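Local coordinates for YceI-like domain protein (Burkholderia cenocepacia BC7, PDB 5IXH), which binds a long octaprenyl diphosphate lipid inside its lipocalin-like beta barrel and probably captures antibiotics outside the cell, at residues V33-P37 with A38-Q42; A87-G90 with G91-N95; K143-I147 with V148-V152. All coordinates share one frame; numbering follows the deposited sequence.

Contact 1: V33-P37 with A38-Q42. With OTP ((2E,6E,10E,14E,18E,22E,26E)-3,7,11,15,19,23,27,31-octamethyldotriaconta-2,6,10,14,18,22,26,30-octaenyl trihydrogen diphosphate), chain C.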
# COMPACT_ATOMS: atom_id res chain seq x y z
N VAL A 33 5.31 -10.18 -8.82
CA VAL A 33 5.31 -9.31 -9.98
C VAL A 33 5.78 -10.07 -11.20
O VAL A 33 6.74 -10.84 -11.14
CB VAL A 33 6.21 -8.08 -9.76
CG1 VAL A 33 6.19 -7.19 -10.98
CG2 VAL A 33 5.78 -7.31 -8.54
N LYS A 34 5.11 -9.85 -12.31
CA LYS A 34 5.54 -10.35 -13.60
C LYS A 34 5.54 -9.16 -14.53
O LYS A 34 4.49 -8.64 -14.86
CB LYS A 34 4.57 -11.43 -14.09
CG LYS A 34 4.19 -12.45 -13.03
CD LYS A 34 3.13 -13.42 -13.53
CE LYS A 34 2.62 -14.31 -12.41
NZ LYS A 34 1.49 -15.19 -12.85
N PHE A 35 6.72 -8.69 -14.94
CA PHE A 35 6.82 -7.47 -15.73
C PHE A 35 8.00 -7.43 -16.67
O PHE A 35 9.15 -7.60 -16.24
CB PHE A 35 6.90 -6.24 -14.82
CG PHE A 35 6.82 -4.95 -15.58
CD1 PHE A 35 5.61 -4.53 -16.10
CD2 PHE A 35 7.94 -4.17 -15.80
CE1 PHE A 35 5.52 -3.35 -16.82
CE2 PHE A 35 7.86 -2.99 -16.51
CZ PHE A 35 6.63 -2.58 -17.02
N ASP A 36 7.71 -7.18 -17.94
CA ASP A 36 8.70 -7.03 -18.99
C ASP A 36 8.31 -5.76 -19.71
O ASP A 36 7.24 -5.71 -20.30
CB ASP A 36 8.60 -8.21 -19.95
CG ASP A 36 9.58 -8.13 -21.09
OD1 ASP A 36 10.20 -7.07 -21.29
OD2 ASP A 36 9.73 -9.15 -21.79
N PRO A 37 9.16 -4.72 -19.68
CA PRO A 37 8.78 -3.46 -20.31
C PRO A 37 8.55 -3.56 -21.83
O PRO A 37 7.92 -2.68 -22.42
CB PRO A 37 9.98 -2.53 -20.03
CG PRO A 37 10.78 -3.21 -19.00
CD PRO A 37 10.53 -4.67 -19.12
N ALA A 38 9.04 -4.63 -22.45
CA ALA A 38 8.80 -4.85 -23.88
C ALA A 38 7.37 -5.30 -24.15
O ALA A 38 6.90 -5.23 -25.29
CB ALA A 38 9.80 -5.86 -24.44
N LYS A 39 6.70 -5.79 -23.10
CA LYS A 39 5.31 -6.24 -23.18
C LYS A 39 4.56 -5.81 -21.90
O LYS A 39 3.94 -6.62 -21.20
CB LYS A 39 5.26 -7.76 -23.32
CG LYS A 39 5.97 -8.32 -24.55
CD LYS A 39 5.00 -8.97 -25.53
CE LYS A 39 4.10 -7.95 -26.23
NZ LYS A 39 3.19 -8.59 -27.23
N ALA A 40 4.62 -4.52 -21.59
CA ALA A 40 4.19 -4.01 -20.30
C ALA A 40 2.74 -4.33 -19.98
O ALA A 40 2.42 -4.69 -18.85
CB ALA A 40 4.42 -2.50 -20.25
N ALA A 41 1.85 -4.18 -20.96
CA ALA A 41 0.43 -4.38 -20.74
C ALA A 41 0.06 -5.82 -20.41
O ALA A 41 -1.04 -6.08 -19.94
CB ALA A 41 -0.36 -3.90 -21.93
N GLN A 42 0.99 -6.74 -20.66
CA GLN A 42 0.79 -8.15 -20.33
C GLN A 42 1.23 -8.49 -18.91
O GLN A 42 1.05 -9.62 -18.49
CB GLN A 42 1.57 -9.04 -21.31
CG GLN A 42 1.07 -8.92 -22.73
CD GLN A 42 1.86 -9.76 -23.73
OE1 GLN A 42 1.86 -9.48 -24.92
NE2 GLN A 42 2.53 -10.80 -23.24
O7 OTP C . -2.10 14.59 19.79
P2 OTP C . -3.09 13.69 19.08
O5 OTP C . -4.25 13.37 20.00
O6 OTP C . -3.61 14.37 17.83
O4 OTP C . -2.37 12.33 18.67
P1 OTP C . -3.12 11.02 18.19
O2 OTP C . -3.55 10.21 19.40
O3 OTP C . -4.34 11.38 17.37
O1 OTP C . -2.10 10.17 17.33
C40 OTP C . -2.41 9.73 16.01
C39 OTP C . -1.32 8.69 15.73
C37 OTP C . -1.18 8.04 14.54
C38 OTP C . -0.03 7.04 14.47
C36 OTP C . -2.12 8.24 13.32
C35 OTP C . -2.55 6.86 12.80
C34 OTP C . -2.81 6.87 11.28
C32 OTP C . -2.83 5.67 10.60
C33 OTP C . -2.60 4.34 11.33
C31 OTP C . -3.09 5.66 9.09
C30 OTP C . -4.19 4.62 8.76
C29 OTP C . -3.60 3.74 7.65
C27 OTP C . -4.25 3.53 6.46
C28 OTP C . -5.62 4.12 6.09
C26 OTP C . -3.50 2.66 5.45
C25 OTP C . -4.45 1.64 4.79
C24 OTP C . -3.44 0.97 3.84
C22 OTP C . -3.15 -0.37 3.92
C23 OTP C . -3.81 -1.32 4.92
C21 OTP C . -2.13 -0.89 2.92
C20 OTP C . -2.95 -1.46 1.76
C19 OTP C . -2.00 -1.49 0.56
C17 OTP C . -1.87 -2.61 -0.23
C18 OTP C . -2.68 -3.87 0.07
C16 OTP C . -0.92 -2.63 -1.45
C15 OTP C . -0.06 -1.36 -1.56
C14 OTP C . 0.54 -1.32 -2.97
C12 OTP C . -0.19 -0.82 -4.03
C13 OTP C . -1.60 -0.25 -3.87
C11 OTP C . 0.41 -0.79 -5.44
C10 OTP C . 1.48 -1.87 -5.65
C9 OTP C . 1.71 -1.88 -7.17
C7 OTP C . 2.41 -2.90 -7.78
C8 OTP C . 2.98 -4.05 -6.96
C6 OTP C . 2.57 -2.83 -9.31
C5 OTP C . 4.01 -3.15 -9.71
C4 OTP C . 4.19 -2.50 -11.09
C2 OTP C . 4.24 -3.20 -12.28
C3 OTP C . 4.42 -2.38 -13.56
C1 OTP C . 4.14 -4.72 -12.37
O HOH W 1 5.00 -7.72 -18.68
O HOH W 2 4.92 -2.51 -23.94
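The turn that leaves strand 22-34 at the tail end of the lipid pocket folds back so that Asp36 holds Ala38 and Lys39, and Phe35 meets Ala40. Asp36 uses two different oxygens. Its side-chain OD1 accepts the backbone N of Ala38 at 2.9 Å, and the N-H arrives from above the carboxylate plane, 52° out of it. With CG of Asp36 anti to its N (chi1 179°), the carboxylate lies beside the carbonyl carbon, within reach of the N of Ala38, two residues on. The backbone O of Asp36 accepts the N of Lys39, closing the turn around Pro37 and Ala38. A water bridges the two segments: it accepts from Asp36 N and donates to Lys39 O. Further on, the bent chain of Lys39 brings NZ to within 2.8 Å of OE1 of Gln42, a hydrogen bond at the protein surface.

The apolar part is small. CE1 of the Phe35 ring lies 3.7 Å from CB of Ala40, which approaches obliquely. The methyl carbon C3 of the lipid sits 3.4 Å above one face of the same ring, offset toward the rim. Val33 meets the end of the lipid as well, its CG1 3.5 Å from C1.

Lys34 is joined by backbone hydrogen bonds to Ser44 of strand 44-50. On strand 121-131, Phe124 packs on Val33 and Phe35, while Gln122 gives a side-chain hydrogen bond to Phe35 O. Strand 93-102 adds Tyr94, which touches Pro37 and Ala40.

Contact 2: A87-G90 with G91-N95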
# COMPACT_ATOMS: atom_id res chain seq x y z
N ALA A 87 -0.87 0.38 -17.94
CA ALA A 87 -0.86 1.34 -19.02
C ALA A 87 0.43 2.12 -19.04
O ALA A 87 0.71 2.87 -18.12
CB ALA A 87 -2.03 2.32 -18.86
N PRO A 88 1.25 1.93 -20.06
CA PRO A 88 2.48 2.74 -20.10
C PRO A 88 2.16 4.23 -20.08
O PRO A 88 1.22 4.69 -20.76
CB PRO A 88 3.13 2.30 -21.41
CG PRO A 88 2.55 0.95 -21.71
CD PRO A 88 1.14 1.00 -21.19
N ALA A 89 2.92 5.00 -19.30
CA ALA A 89 2.73 6.45 -19.18
C ALA A 89 3.93 7.22 -19.74
O ALA A 89 3.98 8.44 -19.60
CB ALA A 89 2.48 6.83 -17.74
N GLY A 90 4.87 6.53 -20.38
CA GLY A 90 6.10 7.13 -20.91
C GLY A 90 7.23 7.18 -19.88
O GLY A 90 6.97 7.19 -18.71
N GLY A 91 8.48 7.20 -20.32
CA GLY A 91 9.60 7.41 -19.38
C GLY A 91 9.70 6.52 -18.12
O GLY A 91 9.90 6.98 -16.99
N ASN A 92 9.59 5.23 -18.35
CA ASN A 92 9.63 4.23 -17.29
C ASN A 92 8.55 4.34 -16.23
O ASN A 92 8.67 3.73 -15.17
CB ASN A 92 11.01 4.24 -16.63
CG ASN A 92 12.11 3.98 -17.63
OD1 ASN A 92 12.06 2.98 -18.35
ND2 ASN A 92 13.04 4.90 -17.74
N LYS A 93 7.49 5.07 -16.53
CA LYS A 93 6.33 5.18 -15.66
C LYS A 93 5.15 4.40 -16.24
O LYS A 93 4.95 4.39 -17.45
CB LYS A 93 5.92 6.65 -15.55
CG LYS A 93 5.12 6.94 -14.29
CD LYS A 93 4.96 8.43 -14.02
CE LYS A 93 4.52 8.67 -12.57
NZ LYS A 93 4.09 10.08 -12.30
N TYR A 94 4.39 3.76 -15.36
CA TYR A 94 3.28 2.91 -15.74
C TYR A 94 2.14 3.16 -14.80
O TYR A 94 2.33 3.13 -13.59
CB TYR A 94 3.68 1.44 -15.66
CG TYR A 94 4.79 1.15 -16.60
CD1 TYR A 94 6.13 1.30 -16.23
CD2 TYR A 94 4.53 0.80 -17.92
CE1 TYR A 94 7.12 1.09 -17.13
CE2 TYR A 94 5.51 0.58 -18.80
CZ TYR A 94 6.82 0.72 -18.42
OH TYR A 94 7.83 0.50 -19.33
N ASN A 95 0.93 3.34 -15.32
CA ASN A 95 -0.25 3.42 -14.48
C ASN A 95 -0.79 2.01 -14.29
O ASN A 95 -1.17 1.35 -15.25
CB ASN A 95 -1.28 4.35 -15.10
CG ASN A 95 -0.90 5.79 -14.97
OD1 ASN A 95 -0.54 6.26 -13.88
ND2 ASN A 95 -0.98 6.52 -16.07
O HOH W 3 -0.94 5.66 -18.70
O HOH W 4 5.97 3.78 -20.06
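Gly91 and Asn92 form the two-residue corner that joins strand 78-90 to strand 93-102, and they bring Lys93 back against Gly90. The turn from Gly90 to Lys93 is type I', with positive phi at both corner residues (52° at Gly91). It is closed by Lys93 N, which donates to Gly90 O at 3.1 Å.

Lys93 also uses its own carbonyl. Its O accepts the N of Ala89 at 2.8 Å, and it takes a second hydrogen from a water that itself accepts from Gly90 N. Ala89 CB is 3.5 Å from Lys93 O and touches Lys93 CB. The rest of the lysine chain runs out extended, away from the turn.

Tyr94 pairs with Pro88 at a non-hydrogen-bonded position. Its ring stands across the proline: CD2 is 3.6 Å from Pro88 CA, and CE2 meets Pro88 CB. With CG of Tyr94 anti to the carbonyl carbon and beside the backbone N (chi1 -62°), the ring lies against Pro88. The water on Lys93 O lies over one face of the ring, toward its rim. Tyr94 CA also makes a CA-H...O contact with Ala87 O.

Asn95 forms the hydrogen-bonded pair with Ala87. Asn95 N donates to Ala87 O at 2.8 Å, and Ala87 N returns a nearly straight bond to Asn95 O (173°). ND2 of Asn95 lies 3.9 Å from Ala89 CB and donates to a water that in turn gives a hydrogen to Pro88 O.

This is a tight two-residue beta hairpin, the usual setting of a type I' turn, at a rim of the up-and-down lipocalin-like barrel.

Contact 3: K143-I147 with V148-V152. With OTP ((2E,6E,10E,14E,18E,22E,26E)-3,7,11,15,19,23,27,31-octamethyldotriaconta-2,6,10,14,18,22,26,30-octaenyl trihydrogen diphosphate), chain C.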
# COMPACT_ATOMS: atom_id res chain seq x y z
N LYS A 143 -13.65 9.19 13.14
CA LYS A 143 -14.15 9.75 11.87
C LYS A 143 -13.73 11.21 11.72
O LYS A 143 -13.61 11.70 10.60
CB LYS A 143 -15.68 9.67 11.77
CG LYS A 143 -16.21 8.26 11.54
CD LYS A 143 -17.71 8.21 11.27
CE LYS A 143 -18.54 8.58 12.46
NZ LYS A 143 -19.98 8.43 12.14
N ASP A 144 -13.54 11.91 12.84
CA ASP A 144 -13.24 13.34 12.81
C ASP A 144 -11.91 13.59 12.10
O ASP A 144 -10.84 13.26 12.61
CB ASP A 144 -13.21 13.89 14.25
CG ASP A 144 -13.16 15.41 14.30
OD1 ASP A 144 -12.80 16.04 13.30
OD2 ASP A 144 -13.46 15.97 15.38
N THR A 145 -11.97 14.21 10.93
CA THR A 145 -10.76 14.40 10.14
C THR A 145 -9.95 15.60 10.58
O THR A 145 -8.88 15.86 10.03
CB THR A 145 -11.09 14.52 8.65
OG1 THR A 145 -12.02 15.59 8.45
CG2 THR A 145 -11.67 13.22 8.15
N SER A 146 -10.44 16.33 11.58
CA SER A 146 -9.64 17.38 12.19
C SER A 146 -8.67 16.76 13.18
O SER A 146 -7.74 17.42 13.65
CB SER A 146 -10.53 18.42 12.88
OG SER A 146 -11.01 17.93 14.12
N ILE A 147 -8.88 15.49 13.52
CA ILE A 147 -7.97 14.76 14.40
C ILE A 147 -6.91 14.00 13.59
O ILE A 147 -5.73 14.21 13.80
CB ILE A 147 -8.70 13.75 15.31
CG1 ILE A 147 -9.77 14.44 16.16
CG2 ILE A 147 -7.69 13.03 16.21
CD1 ILE A 147 -10.64 13.47 16.94
N VAL A 148 -7.34 13.10 12.72
CA VAL A 148 -6.45 12.45 11.76
C VAL A 148 -7.03 12.72 10.38
O VAL A 148 -8.20 12.42 10.14
CB VAL A 148 -6.35 10.92 11.99
CG1 VAL A 148 -5.47 10.24 10.92
CG2 VAL A 148 -5.84 10.62 13.39
N ALA A 149 -6.23 13.29 9.49
CA ALA A 149 -6.72 13.62 8.15
C ALA A 149 -7.23 12.37 7.44
O ALA A 149 -6.82 11.26 7.71
CB ALA A 149 -5.63 14.27 7.32
N ASP A 150 -8.16 12.57 6.51
CA ASP A 150 -8.71 11.47 5.74
C ASP A 150 -7.68 10.92 4.75
O ASP A 150 -7.52 9.72 4.59
CB ASP A 150 -9.97 11.92 5.01
CG ASP A 150 -10.90 10.78 4.65
OD1 ASP A 150 -10.53 9.60 4.86
OD2 ASP A 150 -12.00 11.05 4.13
N GLU A 151 -6.95 11.82 4.09
CA GLU A 151 -5.99 11.35 3.11
C GLU A 151 -4.80 10.64 3.74
O GLU A 151 -4.18 11.14 4.67
CB GLU A 151 -5.47 12.50 2.24
CG GLU A 151 -4.55 11.95 1.14
CD GLU A 151 -4.23 12.95 0.06
OE1 GLU A 151 -3.05 13.37 -0.03
OE2 GLU A 151 -5.14 13.29 -0.73
N VAL A 152 -4.50 9.45 3.22
CA VAL A 152 -3.32 8.67 3.62
C VAL A 152 -2.56 8.32 2.36
O VAL A 152 -3.16 7.89 1.36
CB VAL A 152 -3.73 7.37 4.35
CG1 VAL A 152 -2.52 6.47 4.63
CG2 VAL A 152 -4.46 7.69 5.63
O7 OTP C . -2.10 14.59 19.79
P2 OTP C . -3.09 13.69 19.08
O5 OTP C . -4.25 13.37 20.00
O6 OTP C . -3.61 14.37 17.83
O4 OTP C . -2.37 12.33 18.67
P1 OTP C . -3.12 11.02 18.19
O2 OTP C . -3.55 10.21 19.40
O3 OTP C . -4.34 11.38 17.37
O1 OTP C . -2.10 10.17 17.33
C40 OTP C . -2.41 9.73 16.01
C39 OTP C . -1.32 8.69 15.73
C37 OTP C . -1.18 8.04 14.54
C38 OTP C . -0.03 7.04 14.47
C36 OTP C . -2.12 8.24 13.32
C35 OTP C . -2.55 6.86 12.80
C34 OTP C . -2.81 6.87 11.28
C32 OTP C . -2.83 5.67 10.60
C33 OTP C . -2.60 4.34 11.33
C31 OTP C . -3.09 5.66 9.09
C30 OTP C . -4.19 4.62 8.76
C29 OTP C . -3.60 3.74 7.65
C27 OTP C . -4.25 3.53 6.46
C28 OTP C . -5.62 4.12 6.09
C26 OTP C . -3.50 2.66 5.45
C25 OTP C . -4.45 1.64 4.79
C24 OTP C . -3.44 0.97 3.84
C22 OTP C . -3.15 -0.37 3.92
C23 OTP C . -3.81 -1.32 4.92
C21 OTP C . -2.13 -0.89 2.92
C20 OTP C . -2.95 -1.46 1.76
C19 OTP C . -2.00 -1.49 0.56
C17 OTP C . -1.87 -2.61 -0.23
C18 OTP C . -2.68 -3.87 0.07
C16 OTP C . -0.92 -2.63 -1.45
C15 OTP C . -0.06 -1.36 -1.56
C14 OTP C . 0.54 -1.32 -2.97
C12 OTP C . -0.19 -0.82 -4.03
C13 OTP C . -1.60 -0.25 -3.87
C11 OTP C . 0.41 -0.79 -5.44
C10 OTP C . 1.48 -1.87 -5.65
C9 OTP C . 1.71 -1.88 -7.17
C7 OTP C . 2.41 -2.90 -7.78
C8 OTP C . 2.98 -4.05 -6.96
C6 OTP C . 2.57 -2.83 -9.31
C5 OTP C . 4.01 -3.15 -9.71
C4 OTP C . 4.19 -2.50 -11.09
C2 OTP C . 4.24 -3.20 -12.28
C3 OTP C . 4.42 -2.38 -13.56
C1 OTP C . 4.14 -4.72 -12.37
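The backbone curls through a turn before it enters strand 151-160, and this brings Thr145 against Val148 and Ala149. The CA atoms of Thr145 and Ala149 are 4.6 Å apart. Thr145 CA makes a short CA-H...O contact with Val148 O, at 3.2 Å. Within the turn, Ile147 N donates to Asp144 O.

Among the side chains, the methyl CG2 of Thr145 lies 3.8 Å from CB of Asp150, the two side chains crossing at a slant. Ile147 and Val148 touch through their CG2 branches, 4.1 Å apart. The carboxylate of Asp144 closes an Asx turn: OD1 accepts both the N and the OG of Ser146, the latter at 2.7 Å. Both donors come from the same face of the carboxylate.

The lipid runs alongside. CG2 of Ile147, anti to the backbone N, is the branch that nears both Val148 and, at 3.9 Å, the phosphate oxygen O3. CG2 of Val152 is 3.8 Å from the prenyl methyl C28. Across the contact the two segments meet by van der Waals packing and the weak CA-H...O contact. The firmer polar bonds are those from Ser146 and Ile147 to Asp144 inside the turn, and those of Arg132 and Ser133 to 148-150.

Contacts 1, 2 and 3 follow one another along the chain, and all reach the same curled antiparallel sheet. Contacts 1 and 2 are neighbours, with centres 11 Å apart. They meet where the Tyr94 ring stands edge-to-face with Phe35. Together they pack about the tail end of the lipid. Contact 3 lies on the far side of the chain's centre from contact 1, with their centres about 37 Å apart, at the diphosphate end. Contacts 1 and 3 both touch the lipid. The long prenyl chain therefore spans the barrel between them, consistent with a barrel that captures elongated hydrophobic molecules.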